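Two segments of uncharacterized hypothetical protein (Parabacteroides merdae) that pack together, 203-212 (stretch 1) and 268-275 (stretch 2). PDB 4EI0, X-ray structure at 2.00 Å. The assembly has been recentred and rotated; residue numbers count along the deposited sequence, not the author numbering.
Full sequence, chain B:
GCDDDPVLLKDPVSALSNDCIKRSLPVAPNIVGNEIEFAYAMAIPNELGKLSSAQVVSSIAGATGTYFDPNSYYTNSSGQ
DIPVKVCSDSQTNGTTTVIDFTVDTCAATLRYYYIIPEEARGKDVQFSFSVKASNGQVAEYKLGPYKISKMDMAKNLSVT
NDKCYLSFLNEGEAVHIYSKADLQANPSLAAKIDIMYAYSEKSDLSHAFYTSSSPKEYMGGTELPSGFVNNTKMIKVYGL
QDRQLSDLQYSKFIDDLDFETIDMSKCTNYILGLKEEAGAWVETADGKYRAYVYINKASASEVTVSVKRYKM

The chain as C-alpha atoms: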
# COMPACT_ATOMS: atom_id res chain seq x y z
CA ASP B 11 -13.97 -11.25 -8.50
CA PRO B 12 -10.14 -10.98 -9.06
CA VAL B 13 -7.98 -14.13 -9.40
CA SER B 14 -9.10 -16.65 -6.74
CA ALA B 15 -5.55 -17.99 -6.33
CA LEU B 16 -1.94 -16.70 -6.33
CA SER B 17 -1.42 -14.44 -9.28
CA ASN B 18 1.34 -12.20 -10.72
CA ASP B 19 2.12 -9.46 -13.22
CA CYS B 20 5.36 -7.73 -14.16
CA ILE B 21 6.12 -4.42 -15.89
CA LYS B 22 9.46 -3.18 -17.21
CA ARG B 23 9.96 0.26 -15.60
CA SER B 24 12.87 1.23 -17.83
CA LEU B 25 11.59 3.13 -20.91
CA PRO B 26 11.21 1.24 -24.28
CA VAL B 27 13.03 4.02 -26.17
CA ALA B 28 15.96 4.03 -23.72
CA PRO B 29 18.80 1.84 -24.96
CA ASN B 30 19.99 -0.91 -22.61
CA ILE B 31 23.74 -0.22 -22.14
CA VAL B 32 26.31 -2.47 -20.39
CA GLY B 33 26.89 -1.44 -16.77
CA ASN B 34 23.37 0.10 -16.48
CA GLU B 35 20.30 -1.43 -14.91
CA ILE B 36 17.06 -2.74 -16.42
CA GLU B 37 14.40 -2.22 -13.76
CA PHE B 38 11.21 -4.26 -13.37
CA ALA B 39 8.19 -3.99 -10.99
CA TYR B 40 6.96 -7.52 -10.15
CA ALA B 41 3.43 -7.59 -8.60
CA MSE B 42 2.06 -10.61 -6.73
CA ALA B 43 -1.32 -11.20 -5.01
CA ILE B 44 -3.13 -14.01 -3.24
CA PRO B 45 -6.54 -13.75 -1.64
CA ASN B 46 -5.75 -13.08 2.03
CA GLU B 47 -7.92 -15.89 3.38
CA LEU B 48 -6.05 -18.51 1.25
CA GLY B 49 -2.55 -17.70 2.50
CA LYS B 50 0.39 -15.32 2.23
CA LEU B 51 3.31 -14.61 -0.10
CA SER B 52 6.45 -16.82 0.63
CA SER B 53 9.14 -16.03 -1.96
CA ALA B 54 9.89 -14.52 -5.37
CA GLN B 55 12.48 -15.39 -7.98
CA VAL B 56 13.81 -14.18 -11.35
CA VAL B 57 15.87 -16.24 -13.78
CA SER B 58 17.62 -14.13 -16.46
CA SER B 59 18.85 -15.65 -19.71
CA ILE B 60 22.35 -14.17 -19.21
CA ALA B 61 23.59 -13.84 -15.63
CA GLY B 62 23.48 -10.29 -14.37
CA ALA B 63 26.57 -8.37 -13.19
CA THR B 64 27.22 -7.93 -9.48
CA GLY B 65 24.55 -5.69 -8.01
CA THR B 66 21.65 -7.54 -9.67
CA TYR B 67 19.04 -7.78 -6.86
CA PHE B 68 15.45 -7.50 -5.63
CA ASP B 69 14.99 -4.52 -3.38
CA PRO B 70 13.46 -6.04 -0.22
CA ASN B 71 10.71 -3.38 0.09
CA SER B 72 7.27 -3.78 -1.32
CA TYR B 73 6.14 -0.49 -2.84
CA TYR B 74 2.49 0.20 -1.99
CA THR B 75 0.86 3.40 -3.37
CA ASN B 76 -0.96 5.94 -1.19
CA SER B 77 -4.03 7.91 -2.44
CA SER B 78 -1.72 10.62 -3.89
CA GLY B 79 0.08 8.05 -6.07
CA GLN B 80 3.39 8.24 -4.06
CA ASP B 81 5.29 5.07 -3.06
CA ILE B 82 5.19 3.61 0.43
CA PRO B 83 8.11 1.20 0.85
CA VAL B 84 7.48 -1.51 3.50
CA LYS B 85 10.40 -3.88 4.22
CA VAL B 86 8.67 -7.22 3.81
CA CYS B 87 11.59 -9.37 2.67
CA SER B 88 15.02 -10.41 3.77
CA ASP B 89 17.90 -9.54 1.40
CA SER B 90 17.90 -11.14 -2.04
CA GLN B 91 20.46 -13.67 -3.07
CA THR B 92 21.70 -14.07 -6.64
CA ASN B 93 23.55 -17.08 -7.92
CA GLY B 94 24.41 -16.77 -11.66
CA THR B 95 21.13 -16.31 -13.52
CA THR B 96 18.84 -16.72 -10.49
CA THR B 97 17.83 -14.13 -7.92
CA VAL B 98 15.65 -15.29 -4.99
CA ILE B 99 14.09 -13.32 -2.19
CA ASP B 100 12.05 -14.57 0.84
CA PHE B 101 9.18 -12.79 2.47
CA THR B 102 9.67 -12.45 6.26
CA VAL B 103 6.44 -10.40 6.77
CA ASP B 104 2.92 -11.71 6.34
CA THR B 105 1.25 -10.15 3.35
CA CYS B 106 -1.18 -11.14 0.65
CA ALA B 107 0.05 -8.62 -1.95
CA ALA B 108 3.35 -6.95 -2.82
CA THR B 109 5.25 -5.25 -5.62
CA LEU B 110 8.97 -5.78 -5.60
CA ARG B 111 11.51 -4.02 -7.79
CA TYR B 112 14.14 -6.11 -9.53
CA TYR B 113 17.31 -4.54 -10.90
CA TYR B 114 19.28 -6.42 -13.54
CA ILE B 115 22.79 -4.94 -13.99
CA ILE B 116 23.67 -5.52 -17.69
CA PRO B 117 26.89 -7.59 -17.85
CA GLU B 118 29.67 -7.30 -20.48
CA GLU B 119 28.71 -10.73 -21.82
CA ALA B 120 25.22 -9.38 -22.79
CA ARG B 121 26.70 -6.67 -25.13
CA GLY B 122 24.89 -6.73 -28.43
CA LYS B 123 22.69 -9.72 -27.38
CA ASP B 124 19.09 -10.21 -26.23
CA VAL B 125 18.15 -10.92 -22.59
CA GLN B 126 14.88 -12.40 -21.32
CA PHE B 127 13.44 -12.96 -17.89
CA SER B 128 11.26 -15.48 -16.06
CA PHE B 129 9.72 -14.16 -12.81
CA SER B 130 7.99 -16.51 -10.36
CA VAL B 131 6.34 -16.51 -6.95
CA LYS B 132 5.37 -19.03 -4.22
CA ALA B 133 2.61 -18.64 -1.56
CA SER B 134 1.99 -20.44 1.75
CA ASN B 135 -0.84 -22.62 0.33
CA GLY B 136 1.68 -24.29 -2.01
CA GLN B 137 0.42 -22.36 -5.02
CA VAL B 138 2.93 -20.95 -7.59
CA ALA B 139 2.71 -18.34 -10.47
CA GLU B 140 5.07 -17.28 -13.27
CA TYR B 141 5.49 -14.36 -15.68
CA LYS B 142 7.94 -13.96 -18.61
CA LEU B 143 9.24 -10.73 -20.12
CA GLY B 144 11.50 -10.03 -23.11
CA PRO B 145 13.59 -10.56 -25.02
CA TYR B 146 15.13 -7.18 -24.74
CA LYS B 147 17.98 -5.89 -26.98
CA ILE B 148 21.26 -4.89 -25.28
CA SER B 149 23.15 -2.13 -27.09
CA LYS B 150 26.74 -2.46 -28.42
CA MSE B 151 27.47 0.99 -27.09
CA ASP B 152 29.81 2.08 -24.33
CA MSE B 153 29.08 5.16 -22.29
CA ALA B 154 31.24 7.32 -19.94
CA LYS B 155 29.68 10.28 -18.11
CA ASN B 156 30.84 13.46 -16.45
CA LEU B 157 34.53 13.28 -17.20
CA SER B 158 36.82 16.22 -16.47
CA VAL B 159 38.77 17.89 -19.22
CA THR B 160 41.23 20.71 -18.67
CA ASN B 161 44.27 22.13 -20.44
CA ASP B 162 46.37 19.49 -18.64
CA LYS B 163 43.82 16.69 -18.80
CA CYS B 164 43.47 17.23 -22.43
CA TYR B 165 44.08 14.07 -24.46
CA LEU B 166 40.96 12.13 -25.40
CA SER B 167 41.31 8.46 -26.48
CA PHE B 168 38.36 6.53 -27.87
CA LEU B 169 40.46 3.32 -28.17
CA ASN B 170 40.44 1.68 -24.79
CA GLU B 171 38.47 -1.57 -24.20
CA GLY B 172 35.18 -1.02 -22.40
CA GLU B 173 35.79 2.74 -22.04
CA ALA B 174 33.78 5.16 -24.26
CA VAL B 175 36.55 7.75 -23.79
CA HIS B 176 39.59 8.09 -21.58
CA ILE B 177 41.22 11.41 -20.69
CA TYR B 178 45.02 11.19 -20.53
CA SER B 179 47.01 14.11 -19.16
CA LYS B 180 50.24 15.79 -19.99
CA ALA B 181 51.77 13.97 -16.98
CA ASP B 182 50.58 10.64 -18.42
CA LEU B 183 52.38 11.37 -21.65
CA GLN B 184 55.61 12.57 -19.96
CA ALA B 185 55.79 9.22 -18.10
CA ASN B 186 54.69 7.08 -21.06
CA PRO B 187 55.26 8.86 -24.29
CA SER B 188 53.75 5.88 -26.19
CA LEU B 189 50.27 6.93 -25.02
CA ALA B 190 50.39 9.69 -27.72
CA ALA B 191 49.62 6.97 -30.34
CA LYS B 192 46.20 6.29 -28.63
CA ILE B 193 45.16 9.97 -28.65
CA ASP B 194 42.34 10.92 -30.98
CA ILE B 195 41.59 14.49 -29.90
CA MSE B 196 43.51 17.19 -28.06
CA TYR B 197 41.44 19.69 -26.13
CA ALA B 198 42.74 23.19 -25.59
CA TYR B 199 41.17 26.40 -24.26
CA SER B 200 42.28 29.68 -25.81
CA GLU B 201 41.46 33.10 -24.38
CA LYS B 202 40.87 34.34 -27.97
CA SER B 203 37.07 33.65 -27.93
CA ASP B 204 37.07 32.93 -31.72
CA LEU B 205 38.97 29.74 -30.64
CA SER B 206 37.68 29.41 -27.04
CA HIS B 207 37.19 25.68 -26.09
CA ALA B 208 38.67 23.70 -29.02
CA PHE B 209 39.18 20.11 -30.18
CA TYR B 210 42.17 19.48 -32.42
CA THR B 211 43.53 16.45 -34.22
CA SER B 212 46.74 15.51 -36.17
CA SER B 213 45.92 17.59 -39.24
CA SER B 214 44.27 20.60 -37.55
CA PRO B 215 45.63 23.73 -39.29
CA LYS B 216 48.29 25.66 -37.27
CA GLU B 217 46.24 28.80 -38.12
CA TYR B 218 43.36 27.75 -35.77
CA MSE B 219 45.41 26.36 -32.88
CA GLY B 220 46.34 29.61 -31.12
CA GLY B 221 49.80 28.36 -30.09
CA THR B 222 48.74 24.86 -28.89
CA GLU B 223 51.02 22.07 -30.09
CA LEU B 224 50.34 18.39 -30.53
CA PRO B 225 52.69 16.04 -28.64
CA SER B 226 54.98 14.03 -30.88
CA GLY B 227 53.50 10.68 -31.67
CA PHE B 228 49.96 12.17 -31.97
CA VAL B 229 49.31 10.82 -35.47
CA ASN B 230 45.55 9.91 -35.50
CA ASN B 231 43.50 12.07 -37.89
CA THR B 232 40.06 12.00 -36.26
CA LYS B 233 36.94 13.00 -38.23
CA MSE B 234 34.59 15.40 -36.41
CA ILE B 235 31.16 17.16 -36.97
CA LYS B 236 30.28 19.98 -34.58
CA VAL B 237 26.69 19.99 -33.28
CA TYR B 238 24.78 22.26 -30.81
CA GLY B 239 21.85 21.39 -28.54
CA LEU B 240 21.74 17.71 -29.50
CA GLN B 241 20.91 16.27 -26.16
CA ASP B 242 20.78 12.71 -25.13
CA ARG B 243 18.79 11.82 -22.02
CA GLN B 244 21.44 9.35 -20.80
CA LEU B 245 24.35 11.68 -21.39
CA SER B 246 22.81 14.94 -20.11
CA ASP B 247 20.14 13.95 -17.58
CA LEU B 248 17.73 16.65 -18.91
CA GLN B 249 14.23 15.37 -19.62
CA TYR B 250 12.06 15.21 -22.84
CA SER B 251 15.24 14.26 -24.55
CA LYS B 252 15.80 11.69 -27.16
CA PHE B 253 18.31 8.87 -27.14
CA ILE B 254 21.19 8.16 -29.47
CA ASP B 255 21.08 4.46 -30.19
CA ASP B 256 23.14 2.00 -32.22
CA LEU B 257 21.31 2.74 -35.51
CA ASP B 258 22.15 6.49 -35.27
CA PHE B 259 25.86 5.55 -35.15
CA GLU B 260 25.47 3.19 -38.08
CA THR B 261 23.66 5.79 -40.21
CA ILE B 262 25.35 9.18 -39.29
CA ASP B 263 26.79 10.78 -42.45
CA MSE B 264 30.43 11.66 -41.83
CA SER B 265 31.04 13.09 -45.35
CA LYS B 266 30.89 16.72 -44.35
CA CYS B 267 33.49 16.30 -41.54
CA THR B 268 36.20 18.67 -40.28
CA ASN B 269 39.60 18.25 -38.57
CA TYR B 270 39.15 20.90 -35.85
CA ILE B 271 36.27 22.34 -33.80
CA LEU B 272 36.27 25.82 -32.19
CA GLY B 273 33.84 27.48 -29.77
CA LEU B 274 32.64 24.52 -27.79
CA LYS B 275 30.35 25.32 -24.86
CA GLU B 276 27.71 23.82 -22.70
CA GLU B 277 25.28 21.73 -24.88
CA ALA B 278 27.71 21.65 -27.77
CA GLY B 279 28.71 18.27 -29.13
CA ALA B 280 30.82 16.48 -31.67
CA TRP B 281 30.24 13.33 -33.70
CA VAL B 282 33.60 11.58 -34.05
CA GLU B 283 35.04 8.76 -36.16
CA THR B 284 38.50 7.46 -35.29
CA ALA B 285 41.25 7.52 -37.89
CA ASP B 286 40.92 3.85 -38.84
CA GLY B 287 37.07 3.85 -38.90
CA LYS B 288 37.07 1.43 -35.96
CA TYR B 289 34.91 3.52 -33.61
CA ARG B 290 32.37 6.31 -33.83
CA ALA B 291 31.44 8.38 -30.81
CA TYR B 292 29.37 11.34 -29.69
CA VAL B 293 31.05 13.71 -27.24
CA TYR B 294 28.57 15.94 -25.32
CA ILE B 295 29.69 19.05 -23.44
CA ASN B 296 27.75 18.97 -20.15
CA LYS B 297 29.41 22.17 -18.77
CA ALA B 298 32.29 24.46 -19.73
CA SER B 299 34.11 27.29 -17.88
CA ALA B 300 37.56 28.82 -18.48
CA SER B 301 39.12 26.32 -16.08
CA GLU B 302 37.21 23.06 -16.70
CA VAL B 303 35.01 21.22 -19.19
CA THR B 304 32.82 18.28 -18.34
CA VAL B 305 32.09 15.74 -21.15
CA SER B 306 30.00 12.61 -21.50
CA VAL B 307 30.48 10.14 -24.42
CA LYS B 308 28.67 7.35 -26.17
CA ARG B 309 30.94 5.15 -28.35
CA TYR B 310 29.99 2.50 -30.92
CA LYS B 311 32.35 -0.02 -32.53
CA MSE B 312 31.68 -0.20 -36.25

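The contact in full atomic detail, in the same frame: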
# COMPACT_ATOMS: atom_id res chain seq x y z
N SER B 203 38.36 34.39 -27.97
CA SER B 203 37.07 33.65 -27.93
C SER B 203 36.50 33.28 -29.34
O SER B 203 35.47 32.62 -29.41
CB SER B 203 36.03 34.30 -26.98
OG SER B 203 35.62 35.57 -27.42
N ASP B 204 37.23 33.62 -30.42
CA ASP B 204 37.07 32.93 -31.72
C ASP B 204 37.54 31.46 -31.70
O ASP B 204 37.07 30.67 -32.50
CB ASP B 204 37.77 33.68 -32.88
CG ASP B 204 39.30 33.83 -32.68
OD1 ASP B 204 39.83 33.64 -31.55
OD2 ASP B 204 39.98 34.15 -33.69
N LEU B 205 38.49 31.12 -30.82
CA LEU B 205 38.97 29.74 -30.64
C LEU B 205 38.29 29.15 -29.40
O LEU B 205 37.69 28.07 -29.45
CB LEU B 205 40.49 29.72 -30.49
CG LEU B 205 41.35 30.44 -31.57
CD1 LEU B 205 42.81 30.17 -31.27
CD2 LEU B 205 41.06 30.04 -33.02
N SER B 206 38.36 29.85 -28.27
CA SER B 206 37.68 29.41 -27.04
C SER B 206 38.02 27.91 -26.71
O SER B 206 39.18 27.50 -26.82
CB SER B 206 36.18 29.68 -27.20
OG SER B 206 35.43 29.12 -26.17
N HIS B 207 37.03 27.12 -26.32
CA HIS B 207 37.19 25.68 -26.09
C HIS B 207 37.29 24.95 -27.43
O HIS B 207 36.38 25.03 -28.21
CB HIS B 207 36.02 25.17 -25.30
CG HIS B 207 35.89 25.78 -23.91
ND1 HIS B 207 36.67 25.41 -22.88
CD2 HIS B 207 35.00 26.71 -23.40
CE1 HIS B 207 36.31 26.07 -21.78
NE2 HIS B 207 35.27 26.86 -22.09
N ALA B 208 38.39 24.26 -27.70
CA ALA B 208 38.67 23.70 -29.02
C ALA B 208 39.03 22.24 -28.94
O ALA B 208 39.55 21.77 -27.91
CB ALA B 208 39.78 24.49 -29.70
N PHE B 209 38.72 21.50 -30.01
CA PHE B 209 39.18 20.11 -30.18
C PHE B 209 40.03 20.11 -31.43
O PHE B 209 39.63 20.60 -32.50
CB PHE B 209 38.06 19.12 -30.43
CG PHE B 209 37.24 18.74 -29.22
CD1 PHE B 209 37.65 19.00 -27.92
CD2 PHE B 209 36.06 18.02 -29.40
CE1 PHE B 209 36.87 18.58 -26.83
CE2 PHE B 209 35.27 17.63 -28.34
CZ PHE B 209 35.69 17.88 -27.03
N TYR B 210 41.24 19.56 -31.31
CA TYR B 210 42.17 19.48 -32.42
C TYR B 210 42.59 18.04 -32.63
O TYR B 210 42.46 17.21 -31.76
CB TYR B 210 43.41 20.28 -32.12
CG TYR B 210 43.15 21.70 -31.82
CD1 TYR B 210 42.61 22.54 -32.79
CD2 TYR B 210 43.46 22.25 -30.58
CE1 TYR B 210 42.41 23.87 -32.54
CE2 TYR B 210 43.27 23.61 -30.32
CZ TYR B 210 42.75 24.42 -31.32
OH TYR B 210 42.52 25.78 -31.11
N THR B 211 43.13 17.78 -33.80
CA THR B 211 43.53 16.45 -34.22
C THR B 211 44.82 16.59 -35.06
O THR B 211 45.31 17.70 -35.25
CB THR B 211 42.40 15.79 -35.01
OG1 THR B 211 42.57 14.37 -34.94
CG2 THR B 211 42.39 16.26 -36.47
N SER B 212 45.39 15.48 -35.56
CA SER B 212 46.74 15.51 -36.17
C SER B 212 46.87 16.55 -37.29
O SER B 212 47.89 17.20 -37.41
CB SER B 212 47.14 14.14 -36.72
OG SER B 212 46.33 13.82 -37.85
N THR B 268 35.12 17.71 -40.42
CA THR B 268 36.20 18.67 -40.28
C THR B 268 37.31 18.06 -39.41
O THR B 268 37.09 17.02 -38.71
CB THR B 268 35.66 20.00 -39.72
OG1 THR B 268 36.70 20.97 -39.71
CG2 THR B 268 35.09 19.87 -38.30
N ASN B 269 38.48 18.71 -39.41
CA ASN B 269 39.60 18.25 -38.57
C ASN B 269 39.94 19.17 -37.39
O ASN B 269 41.00 19.04 -36.79
CB ASN B 269 40.84 18.00 -39.41
CG ASN B 269 41.30 19.26 -40.13
OD1 ASN B 269 40.74 20.32 -39.96
ND2 ASN B 269 42.30 19.12 -40.96
N TYR B 270 39.05 20.10 -37.08
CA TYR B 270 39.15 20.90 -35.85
C TYR B 270 37.77 21.42 -35.53
O TYR B 270 36.94 21.57 -36.43
CB TYR B 270 40.13 22.07 -35.98
CG TYR B 270 39.63 23.19 -36.90
CD1 TYR B 270 39.71 23.06 -38.28
CD2 TYR B 270 39.02 24.32 -36.39
CE1 TYR B 270 39.22 24.05 -39.13
CE2 TYR B 270 38.53 25.32 -37.23
CZ TYR B 270 38.63 25.16 -38.59
OH TYR B 270 38.17 26.12 -39.45
N ILE B 271 37.50 21.69 -34.26
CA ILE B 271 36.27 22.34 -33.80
C ILE B 271 36.63 23.47 -32.83
O ILE B 271 37.41 23.27 -31.90
CB ILE B 271 35.34 21.37 -33.08
CG1 ILE B 271 34.81 20.31 -34.07
CG2 ILE B 271 34.20 22.14 -32.40
CD1 ILE B 271 34.00 19.24 -33.36
N LEU B 272 36.06 24.65 -33.05
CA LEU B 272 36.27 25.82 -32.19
C LEU B 272 34.96 26.17 -31.48
O LEU B 272 33.90 25.69 -31.87
CB LEU B 272 36.76 27.03 -33.01
CG LEU B 272 38.01 26.82 -33.91
CD1 LEU B 272 38.39 28.02 -34.74
CD2 LEU B 272 39.22 26.38 -33.10
N GLY B 273 35.03 26.99 -30.44
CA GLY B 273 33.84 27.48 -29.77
C GLY B 273 32.91 26.46 -29.15
O GLY B 273 31.70 26.62 -29.19
N LEU B 274 33.46 25.40 -28.57
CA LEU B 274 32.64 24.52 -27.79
C LEU B 274 32.10 25.23 -26.54
O LEU B 274 32.74 26.11 -26.01
CB LEU B 274 33.44 23.29 -27.41
CG LEU B 274 33.70 22.36 -28.57
CD1 LEU B 274 34.85 21.42 -28.17
CD2 LEU B 274 32.46 21.61 -28.99
N LYS B 275 30.94 24.80 -26.07
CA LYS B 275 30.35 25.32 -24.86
C LYS B 275 29.34 24.35 -24.38
O LYS B 275 29.12 23.33 -25.02
CB LYS B 275 29.69 26.67 -25.14
CG LYS B 275 28.71 26.70 -26.30
CD LYS B 275 28.10 28.08 -26.52
CE LYS B 275 27.95 28.39 -28.00
NZ LYS B 275 27.47 29.77 -28.15

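The two segments run antiparallel; four backbone hydrogen bonds join them, and apolar side chains pack around these bonds. Phe 209 and Ile 271 form the firmest rung: Phe 209 N donates to Ile 271 O (2.9 Å) and Ile 271 N returns the bond to Phe 209 O (3.0 Å). Toward Gly 273 the register slips by one residue, stretch 2 carrying the extra one. Leu 274 N reaches His 207 O at 3.0 Å, and Gly 273 N reaches Leu 205 O, also at 3.0 Å and almost straight. The positive phi of Gly 273 (59°) suits glycine. The contact buries 597 Å², both sides summed, with Leu 274 and Leu 272 the most covered residues (89 and 82 Å²).

On the face shared by His 207, Phe 209, Ile 271 and Leu 274, Phe 209 takes chi1 m, and its ring lies beneath Leu 274, also m with chi2 near t. Leu 274 CD1 sits 3.5 Å from the centroid of the Phe 209 ring, almost on the normal, so this methyl makes a CH-pi contact with the ring face. His 207, chi1 m, meets Leu 274 with His 207 CB 3.8 Å from Leu 274 CB, while its ND1 is hydrogen-bonded elsewhere in the structure.

Leu 272, m and t, packs against Leu 205, Ala 208 and Tyr 210: Leu 272 CD1 lies 3.8 Å from Leu 205 CD2, and Leu 272 CD2 lies 3.9 Å from Ala 208 CB and 4.1 Å from Tyr 210 CE1.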